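Local coordinates for protein Xcc_ctr_pt (Xanthomonas campestris pv. campestris, PDB 6NJW) that probably acts as the metal-dependent nuclease (Toprim) part of a Class 2 OLD family protein, cleaving by a mechanism thought to use two metal ions, at residues Gly22-Glu27 with Val78-Arg83; Leu92-Leu97 with Asp116-Leu121; Leu134-Phe139 with Leu180-Ile185. One frame throughout, in Å; residues are numbered along the deposited sequence.

Contact 1: Gly22-Glu27 with Val78-Arg83; sequences GVILVE and VILTDR
Glu27 reaches Thr81 and Asp82 through an extended side chain: chi1 of -70° sets CG anti to the carbonyl carbon, and an anti chi2 carries CD onward. OE2 of Glu27 accepts the N-H of Asp82, N to OE2 2.9 Å, the donor 37° out of the carboxylate plane. Thr81 OG1 also donates to Glu27 OE2, but their 2.4 Å separation is short enough to be doubtful as a length. One water donates to both carboxylates, at Glu27 OE1 and Asp82 OD2; another joins Glu27 N to Leu80 O. Asp82 binds magnesium here with Tyr209, and Glu27 is a magnesium ligand of this protein although it holds none in this model, so the pairing assembles part of the acidic Toprim site. Behind it the strands run parallel, 15° between the segment axes, with Leu25 N bonded to Val78 O at 3.0 Å and Leu25 O accepting the N-H of Leu80. Ile24 CG1 lies 3.6 Å from Val78 CG2, the two side chains pointing the same way. Helix 208-226 covers that face, helix 62-68 packs on Leu25 and Ile79, and strand 51-55 flanks strand 22-26.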
loop_
_atom_site.group_PDB
_atom_site.type_symbol
_atom_site.label_atom_id
_atom_site.label_comp_id
_atom_site.label_asym_id
_atom_site.label_seq_id
_atom_site.Cartn_x
_atom_site.Cartn_y
_atom_site.Cartn_z
ATOM N N GLY A 22 -6.637 -6.977 -13.512
ATOM C CA GLY A 22 -6.281 -5.715 -12.888
ATOM C C GLY A 22 -5.016 -5.885 -12.081
ATOM O O GLY A 22 -4.626 -7.009 -11.738
ATOM N N VAL A 23 -4.356 -4.755 -11.790
ATOM C CA VAL A 23 -3.080 -4.781 -11.076
ATOM C C VAL A 23 -3.073 -3.704 -9.999
ATOM O O VAL A 23 -3.417 -2.555 -10.270
ATOM C CB VAL A 23 -1.871 -4.569 -12.005
ATOM C CG1 VAL A 23 -0.586 -4.670 -11.174
ATOM C CG2 VAL A 23 -1.850 -5.621 -13.094
ATOM N N ILE A 24 -2.670 -4.075 -8.790
ATOM C CA ILE A 24 -2.427 -3.143 -7.697
ATOM C C ILE A 24 -0.919 -2.975 -7.545
ATOM O O ILE A 24 -0.224 -3.924 -7.169
ATOM C CB ILE A 24 -3.036 -3.653 -6.382
ATOM C CG1 ILE A 24 -4.568 -3.722 -6.483
ATOM C CG2 ILE A 24 -2.572 -2.774 -5.219
ATOM C CD1 ILE A 24 -5.182 -4.679 -5.414
ATOM N N LEU A 25 -0.420 -1.765 -7.787
ATOM C CA LEU A 25 1.013 -1.480 -7.725
ATOM C C LEU A 25 1.349 -0.900 -6.361
ATOM O O LEU A 25 0.731 0.091 -5.943
ATOM C CB LEU A 25 1.418 -0.491 -8.826
ATOM C CG LEU A 25 1.215 -0.981 -10.256
ATOM C CD1 LEU A 25 1.453 0.198 -11.223
ATOM C CD2 LEU A 25 2.176 -2.137 -10.517
ATOM N N VAL A 26 2.323 -1.511 -5.679
ATOM C CA VAL A 26 2.733 -1.129 -4.335
ATOM C C VAL A 26 4.256 -1.009 -4.300
ATOM O O VAL A 26 4.957 -1.493 -5.186
ATOM C CB VAL A 26 2.235 -2.146 -3.282
ATOM C CG1 VAL A 26 0.684 -2.294 -3.387
ATOM C CG2 VAL A 26 2.911 -3.476 -3.466
ATOM N N GLU A 27 4.769 -0.353 -3.255
ATOM C CA GLU A 27 6.200 -0.059 -3.208
ATOM C C GLU A 27 7.040 -1.261 -2.790
ATOM O O GLU A 27 8.140 -1.460 -3.312
ATOM C CB GLU A 27 6.470 1.103 -2.252
ATOM C CG GLU A 27 5.971 2.455 -2.751
ATOM C CD GLU A 27 6.324 3.569 -1.765
ATOM O OE1 GLU A 27 7.149 3.310 -0.863
ATOM O OE2 GLU A 27 5.786 4.688 -1.889
ATOM N N VAL A 78 -4.059 0.434 -10.096
ATOM C CA VAL A 78 -4.043 1.475 -9.080
ATOM C C VAL A 78 -2.624 1.564 -8.525
ATOM O O VAL A 78 -1.807 0.678 -8.731
ATOM C CB VAL A 78 -5.063 1.195 -7.956
ATOM C CG1 VAL A 78 -6.482 1.264 -8.511
ATOM C CG2 VAL A 78 -4.799 -0.181 -7.318
ATOM N N ILE A 79 -2.339 2.643 -7.799
ATOM C CA ILE A 79 -1.041 2.825 -7.153
ATOM C C ILE A 79 -1.255 3.168 -5.685
ATOM O O ILE A 79 -2.136 3.961 -5.352
ATOM C CB ILE A 79 -0.218 3.942 -7.840
ATOM C CG1 ILE A 79 0.373 3.441 -9.158
ATOM C CG2 ILE A 79 0.888 4.467 -6.915
ATOM C CD1 ILE A 79 0.927 4.576 -10.046
ATOM N N LEU A 80 -0.427 2.590 -4.820
ATOM C CA LEU A 80 -0.346 2.937 -3.405
ATOM C C LEU A 80 1.081 3.382 -3.134
ATOM O O LEU A 80 2.021 2.604 -3.334
ATOM C CB LEU A 80 -0.698 1.734 -2.518
ATOM C CG LEU A 80 -2.148 1.276 -2.672
ATOM C CD1 LEU A 80 -2.384 -0.115 -2.099
ATOM C CD2 LEU A 80 -2.983 2.296 -1.940
ATOM N N THR A 81 1.249 4.617 -2.673
ATOM C CA THR A 81 2.601 5.116 -2.446
ATOM C C THR A 81 2.583 6.084 -1.270
ATOM O O THR A 81 1.523 6.555 -0.848
ATOM C CB THR A 81 3.167 5.775 -3.713
ATOM O OG1 THR A 81 4.587 5.968 -3.577
ATOM C CG2 THR A 81 2.481 7.094 -3.987
ATOM N N ASP A 82 3.776 6.357 -0.730
ATOM C CA ASP A 82 3.942 7.154 0.486
ATOM C C ASP A 82 4.320 8.592 0.154
ATOM O O ASP A 82 5.130 8.839 -0.746
ATOM C CB ASP A 82 5.017 6.543 1.385
ATOM C CG ASP A 82 4.574 5.232 2.006
ATOM O OD1 ASP A 82 3.370 4.926 1.931
ATOM O OD2 ASP A 82 5.422 4.508 2.562
ATOM N N ARG A 83 3.755 9.540 0.909
ATOM C CA ARG A 83 3.995 10.949 0.601
ATOM C C ARG A 83 5.467 11.313 0.735
ATOM O O ARG A 83 6.006 12.048 -0.103
ATOM C CB ARG A 83 3.157 11.861 1.498
ATOM C CG ARG A 83 3.158 13.309 0.999
ATOM C CD ARG A 83 2.423 14.239 1.945
ATOM N NE ARG A 83 2.191 15.561 1.370
ATOM C CZ ARG A 83 1.013 15.974 0.910
ATOM N NH1 ARG A 83 -0.036 15.162 0.960
ATOM N NH2 ARG A 83 0.881 17.192 0.399
HETATM O O HOH W 1 2.970 0.956 -1.457
HETATM O O HOH W 2 7.797 4.262 1.517
#

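Contact 2: Leu92-Leu97 with Asp116-Leu121; sequences LVRRRL and DEVIKL
Leu97 and Val118 make the closest approach between the helices, Leu97 CB lying 3.5 Å from Val118 CG1. Val118 starts out toward the other helix, and chi1 of 163° puts CG1 anti to the backbone N, where it also comes 3.8 Å from the carbonyl oxygen of Arg94. The main chains are nearest at the same place: the CA atoms of Arg94 and Val118 are 6.3 Å apart, although the segment axes approach only to 9.2 Å and diverge by 44°. Ile119 forms the buried flank against strand 127-130. Its CG1 meets Leu97 CD1 at 4.0 Å, and its CD1 touches Val93 CG1 at 4.1 Å, the Val93 and Ile119 side chains crossing at about a right angle; Val129 of that strand touches Val93, Leu97 and Ile119 alike. The Arg94 side is looser by contrast. Arg94, partly exposed, sends its aliphatic chain past Val118, with 4.3 Å between Arg94 CG and Val118 CG2, and its NE is bonded to the carbonyl oxygen of Leu113. Arg96 turns instead to the metal site, with a salt bridge from NH2 to Asp84 OD2 and a hydrogen bond from NH1 to Asp82 O; its guanidinium lies over Val93 CA. The two helices lie in the beta-alpha-beta crossover between the adjacent parallel strands 77-82 and 127-130, consistent with the alpha/beta Toprim fold.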
loop_
_atom_site.group_PDB
_atom_site.type_symbol
_atom_site.label_atom_id
_atom_site.label_comp_id
_atom_site.label_asym_id
_atom_site.label_seq_id
_atom_site.Cartn_x
_atom_site.Cartn_y
_atom_site.Cartn_z
ATOM N N LEU A 92 8.379 15.113 -3.145
ATOM C CA LEU A 92 9.025 14.163 -4.052
ATOM C C LEU A 92 8.014 13.117 -4.538
ATOM O O LEU A 92 8.225 12.461 -5.564
ATOM C CB LEU A 92 10.204 13.475 -3.367
ATOM C CG LEU A 92 11.404 13.015 -4.205
ATOM C CD1 LEU A 92 12.565 12.719 -3.263
ATOM C CD2 LEU A 92 11.122 11.796 -5.092
ATOM N N VAL A 93 6.918 12.942 -3.794
ATOM C CA VAL A 93 5.801 12.233 -4.393
ATOM C C VAL A 93 5.250 13.067 -5.534
ATOM O O VAL A 93 4.651 12.527 -6.471
ATOM C CB VAL A 93 4.718 11.886 -3.347
ATOM C CG1 VAL A 93 4.003 13.131 -2.860
ATOM C CG2 VAL A 93 3.724 10.912 -3.942
ATOM N N ARG A 94 5.488 14.382 -5.504
ATOM C CA ARG A 94 5.051 15.233 -6.603
ATOM C C ARG A 94 5.676 14.795 -7.921
ATOM O O ARG A 94 4.975 14.624 -8.928
ATOM C CB ARG A 94 5.395 16.691 -6.306
ATOM C CG ARG A 94 5.047 17.616 -7.443
ATOM C CD ARG A 94 5.286 19.077 -7.110
ATOM N NE ARG A 94 4.884 19.934 -8.225
ATOM C CZ ARG A 94 5.674 20.231 -9.254
ATOM N NH1 ARG A 94 6.908 19.740 -9.307
ATOM N NH2 ARG A 94 5.234 21.019 -10.234
ATOM N N ARG A 95 6.999 14.633 -7.939
ATOM C CA ARG A 95 7.690 14.218 -9.160
ATOM C C ARG A 95 7.319 12.788 -9.532
ATOM O O ARG A 95 7.064 12.487 -10.705
ATOM C CB ARG A 95 9.206 14.352 -8.971
ATOM C CG ARG A 95 10.045 13.978 -10.200
ATOM C CD ARG A 95 9.724 14.888 -11.383
ATOM N NE ARG A 95 9.882 16.282 -10.994
ATOM C CZ ARG A 95 9.389 17.313 -11.664
ATOM N NH1 ARG A 95 8.704 17.117 -12.784
ATOM N NH2 ARG A 95 9.588 18.544 -11.202
ATOM N N ARG A 96 7.281 11.902 -8.537
ATOM C CA ARG A 96 6.879 10.520 -8.766
ATOM C C ARG A 96 5.519 10.445 -9.450
ATOM O O ARG A 96 5.331 9.656 -10.382
ATOM C CB ARG A 96 6.875 9.774 -7.430
ATOM C CG ARG A 96 6.441 8.309 -7.471
ATOM C CD ARG A 96 6.260 7.785 -6.039
ATOM N NE ARG A 96 7.313 8.319 -5.173
ATOM C CZ ARG A 96 7.170 8.600 -3.881
ATOM N NH1 ARG A 96 6.009 8.396 -3.276
ATOM N NH2 ARG A 96 8.196 9.086 -3.191
ATOM N N LEU A 97 4.570 11.294 -9.037
ATOM C CA LEU A 97 3.234 11.256 -9.621
ATOM C C LEU A 97 3.157 12.013 -10.941
ATOM O O LEU A 97 2.385 11.632 -11.820
ATOM C CB LEU A 97 2.200 11.821 -8.636
ATOM C CG LEU A 97 1.868 10.927 -7.440
ATOM C CD1 LEU A 97 0.805 11.568 -6.543
ATOM C CD2 LEU A 97 1.417 9.554 -7.912
ATOM N N ASP A 116 -0.112 19.186 -3.731
ATOM C CA ASP A 116 -1.478 18.787 -3.417
ATOM C C ASP A 116 -2.359 18.765 -4.661
ATOM O O ASP A 116 -3.250 17.919 -4.767
ATOM C CB ASP A 116 -2.066 19.703 -2.343
ATOM C CG ASP A 116 -1.627 19.303 -0.936
ATOM O OD1 ASP A 116 -1.036 18.211 -0.772
ATOM O OD2 ASP A 116 -1.867 20.079 0.011
ATOM N N GLU A 117 -2.111 19.651 -5.627
ATOM C CA GLU A 117 -2.853 19.575 -6.884
ATOM C C GLU A 117 -2.475 18.323 -7.682
ATOM O O GLU A 117 -3.340 17.693 -8.303
ATOM C CB GLU A 117 -2.612 20.837 -7.722
ATOM C CG GLU A 117 -3.329 22.097 -7.202
ATOM C CD GLU A 117 -2.735 23.393 -7.764
ATOM O OE1 GLU A 117 -1.496 23.511 -7.857
ATOM O OE2 GLU A 117 -3.513 24.291 -8.133
ATOM N N VAL A 118 -1.190 17.967 -7.713
ATOM C CA VAL A 118 -0.792 16.737 -8.396
ATOM C C VAL A 118 -1.430 15.533 -7.713
ATOM O O VAL A 118 -1.890 14.593 -8.373
ATOM C CB VAL A 118 0.742 16.633 -8.446
ATOM C CG1 VAL A 118 1.203 15.198 -8.771
ATOM C CG2 VAL A 118 1.286 17.617 -9.469
ATOM N N ILE A 119 -1.516 15.574 -6.385
ATOM C CA ILE A 119 -2.067 14.457 -5.626
ATOM C C ILE A 119 -3.567 14.307 -5.874
ATOM O O ILE A 119 -4.061 13.194 -6.087
ATOM C CB ILE A 119 -1.742 14.629 -4.130
ATOM C CG1 ILE A 119 -0.251 14.368 -3.894
ATOM C CG2 ILE A 119 -2.571 13.681 -3.286
ATOM C CD1 ILE A 119 0.251 14.783 -2.517
ATOM N N LYS A 120 -4.325 15.407 -5.845
ATOM C CA LYS A 120 -5.772 15.253 -6.046
ATOM C C LYS A 120 -6.123 14.932 -7.501
ATOM O O LYS A 120 -7.132 14.263 -7.761
ATOM C CB LYS A 120 -6.518 16.498 -5.568
ATOM C CG LYS A 120 -6.297 17.737 -6.392
ATOM C CD LYS A 120 -6.937 18.940 -5.679
ATOM C CE LYS A 120 -6.947 20.199 -6.553
ATOM N NZ LYS A 120 -7.421 21.390 -5.786
ATOM N N LEU A 121 -5.302 15.373 -8.460
ATOM C CA LEU A 121 -5.474 14.907 -9.834
ATOM C C LEU A 121 -5.239 13.406 -9.934
ATOM O O LEU A 121 -5.994 12.689 -10.607
ATOM C CB LEU A 121 -4.514 15.649 -10.769
ATOM C CG LEU A 121 -4.440 15.200 -12.229
ATOM C CD1 LEU A 121 -5.812 15.239 -12.906
ATOM C CD2 LEU A 121 -3.421 16.062 -12.998
#

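Contact 3: Leu134-Phe139 with Leu180-Ile185; sequences LEPELF and LLLRLI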
loop_
_atom_site.group_PDB
_atom_site.type_symbol
_atom_site.label_atom_id
_atom_site.label_comp_id
_atom_site.label_asym_id
_atom_site.label_seq_id
_atom_site.Cartn_x
_atom_site.Cartn_y
_atom_site.Cartn_z
ATOM N N LEU A 134 3.418 2.838 6.337
ATOM C CA LEU A 134 2.392 1.840 6.644
ATOM C C LEU A 134 2.488 1.332 8.081
ATOM O O LEU A 134 1.508 1.370 8.831
ATOM C CB LEU A 134 2.495 0.672 5.663
ATOM C CG LEU A 134 1.479 -0.444 5.883
ATOM C CD1 LEU A 134 0.052 0.105 5.806
ATOM C CD2 LEU A 134 1.694 -1.533 4.850
ATOM N N GLU A 135 3.652 0.827 8.476
ATOM C CA GLU A 135 3.726 0.153 9.771
ATOM C C GLU A 135 3.487 1.092 10.956
ATOM O O GLU A 135 2.781 0.712 11.899
ATOM C CB GLU A 135 5.071 -0.562 9.908
ATOM C CG GLU A 135 5.269 -1.697 8.897
ATOM C CD GLU A 135 6.031 -1.246 7.665
ATOM O OE1 GLU A 135 5.995 -0.025 7.355
ATOM O OE2 GLU A 135 6.677 -2.110 7.022
ATOM N N PRO A 136 4.042 2.310 10.974
ATOM C CA PRO A 136 3.695 3.215 12.086
ATOM C C PRO A 136 2.219 3.574 12.114
ATOM O O PRO A 136 1.628 3.654 13.196
ATOM C CB PRO A 136 4.582 4.443 11.836
ATOM C CG PRO A 136 5.696 3.936 10.963
ATOM C CD PRO A 136 5.066 2.904 10.092
ATOM N N GLU A 137 1.591 3.766 10.954
ATOM C CA GLU A 137 0.146 4.004 10.951
ATOM C C GLU A 137 -0.601 2.837 11.590
ATOM O O GLU A 137 -1.457 3.035 12.459
ATOM C CB GLU A 137 -0.359 4.258 9.531
ATOM C CG GLU A 137 -1.872 4.056 9.416
ATOM C CD GLU A 137 -2.547 4.940 8.375
ATOM O OE1 GLU A 137 -1.845 5.541 7.531
ATOM O OE2 GLU A 137 -3.802 5.033 8.408
ATOM N N LEU A 138 -0.277 1.604 11.189
ATOM C CA LEU A 138 -0.976 0.456 11.761
ATOM C C LEU A 138 -0.736 0.345 13.260
ATOM O O LEU A 138 -1.643 -0.021 14.015
ATOM C CB LEU A 138 -0.543 -0.832 11.068
ATOM C CG LEU A 138 -0.839 -0.921 9.575
ATOM C CD1 LEU A 138 -0.240 -2.200 9.025
ATOM C CD2 LEU A 138 -2.351 -0.880 9.353
ATOM N N PHE A 139 0.493 0.624 13.712
ATOM C CA PHE A 139 0.762 0.562 15.143
ATOM C C PHE A 139 -0.086 1.571 15.897
ATOM O O PHE A 139 -0.640 1.261 16.956
ATOM C CB PHE A 139 2.245 0.810 15.433
ATOM C CG PHE A 139 2.650 0.415 16.818
ATOM C CD1 PHE A 139 2.495 1.294 17.874
ATOM C CD2 PHE A 139 3.155 -0.849 17.073
ATOM C CE1 PHE A 139 2.850 0.928 19.155
ATOM C CE2 PHE A 139 3.513 -1.221 18.351
ATOM C CZ PHE A 139 3.353 -0.328 19.395
ATOM N N LEU A 180 13.137 3.191 15.875
ATOM C CA LEU A 180 13.370 1.889 16.482
ATOM C C LEU A 180 12.333 0.872 16.021
ATOM O O LEU A 180 12.676 -0.289 15.746
ATOM C CB LEU A 180 13.369 2.014 18.005
ATOM C CG LEU A 180 13.706 0.730 18.758
ATOM C CD1 LEU A 180 15.056 0.205 18.303
ATOM C CD2 LEU A 180 13.695 0.975 20.270
ATOM N N LEU A 181 11.061 1.286 15.936
ATOM C CA LEU A 181 10.035 0.388 15.413
ATOM C C LEU A 181 10.422 -0.130 14.036
ATOM O O LEU A 181 10.424 -1.341 13.795
ATOM C CB LEU A 181 8.678 1.098 15.356
ATOM C CG LEU A 181 7.562 0.287 14.698
ATOM C CD1 LEU A 181 7.293 -0.952 15.523
ATOM C CD2 LEU A 181 6.280 1.127 14.530
ATOM N N LEU A 182 10.750 0.776 13.115
ATOM C CA LEU A 182 11.087 0.338 11.770
ATOM C C LEU A 182 12.389 -0.446 11.750
ATOM O O LEU A 182 12.541 -1.354 10.931
ATOM C CB LEU A 182 11.144 1.535 10.825
ATOM C CG LEU A 182 9.760 2.187 10.675
ATOM C CD1 LEU A 182 9.835 3.445 9.835
ATOM C CD2 LEU A 182 8.756 1.206 10.090
ATOM N N ARG A 183 13.328 -0.123 12.645
ATOM C CA ARG A 183 14.549 -0.916 12.753
ATOM C C ARG A 183 14.228 -2.359 13.123
ATOM O O ARG A 183 14.762 -3.300 12.527
ATOM C CB ARG A 183 15.500 -0.273 13.785
ATOM C CG ARG A 183 16.914 -0.859 13.825
ATOM C CD ARG A 183 17.890 0.011 14.697
ATOM N NE ARG A 183 17.727 1.431 14.403
ATOM C CZ ARG A 183 17.567 2.378 15.324
ATOM N NH1 ARG A 183 17.590 2.065 16.610
ATOM N NH2 ARG A 183 17.391 3.640 14.954
ATOM N N LEU A 184 13.345 -2.561 14.086
ATOM C CA LEU A 184 12.986 -3.930 14.453
ATOM C C LEU A 184 12.278 -4.648 13.305
ATOM O O LEU A 184 12.580 -5.811 13.003
ATOM C CB LEU A 184 12.120 -3.915 15.711
ATOM C CG LEU A 184 12.796 -3.288 16.939
ATOM C CD1 LEU A 184 11.832 -3.139 18.116
ATOM C CD2 LEU A 184 14.071 -4.053 17.356
ATOM N N ILE A 185 11.341 -3.967 12.642
ATOM C CA ILE A 185 10.611 -4.599 11.541
ATOM C C ILE A 185 11.557 -4.962 10.399
ATOM O O ILE A 185 11.470 -6.055 9.829
ATOM C CB ILE A 185 9.469 -3.680 11.070
ATOM C CG1 ILE A 185 8.383 -3.598 12.152
ATOM C CG2 ILE A 185 8.895 -4.187 9.748
ATOM C CD1 ILE A 185 7.305 -2.513 11.878
#
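Glu135, Pro136 and Phe139 pack against Leu181, Leu182 and Ile185, a helix-helix packing of 134-154 on 178-188 in the helical part that follows the Toprim sheet. The crossing is steep, with 113° between the segment axes and 10.3 Å at their closest approach. The contact is carried by methyl groups of the second helix. Ile185 CD1 makes the tightest touch, 3.6 Å from Glu135 CB, and it also lies beside Glu135 CG. Leu181 CD2 settles between the first helix's successive turns, 4.1 Å from Pro136 CA and the same distance from Phe139 CB; Leu181 and Phe139 both set off toward the opposite helix. Leu182, partly exposed, lays its CD2 4.1 Å from Pro136 CD, and its side chain crosses the proline at about a right angle. Further out, chi1 of -165° sets Phe139 CG anti to the backbone N, and the side chain touches Trp169 and Val170 of helix 160-171 and the Ile176 loop as well as Leu181. Glu135 has a second layer of its own. Its chain is bent at chi2 (95°), and OE2 forms a salt bridge with Lys190, which gives the carboxylate of buried Glu135 a charged partner, while Ile185 and Leu182 supply apolar contacts. Ala30 of helix 29-41 also touches Glu135, whose nearest side-chain atom is about 8 Å from the bound magnesium. The other carboxylate oxygen, Glu135 OE1, lies against a methyl group, 4.1 Å from Leu182 CD2.

From the N terminus, contact 1 comes first: strand 22-26 is rejoined by strand 77-82 after an excursion through helix 29-41, strand 51-55 and helix 62-68, closing a long loop at the centre of the parallel sheet. Contact 2 closes a shorter loop, pairing helices 93-104 and 115-123 before the chain enters strand 127-130, outermost in this chain. Contact 3 then brings helix 178-188 back to helix 134-154, in the helical region beyond the sheet. The three follow in series, none enclosing another. Contacts 1 and 2 touch through the salt bridge of Arg83 with Asp116, whereas contact 3 stays about 5 Å from contact 1 at the nearest atoms.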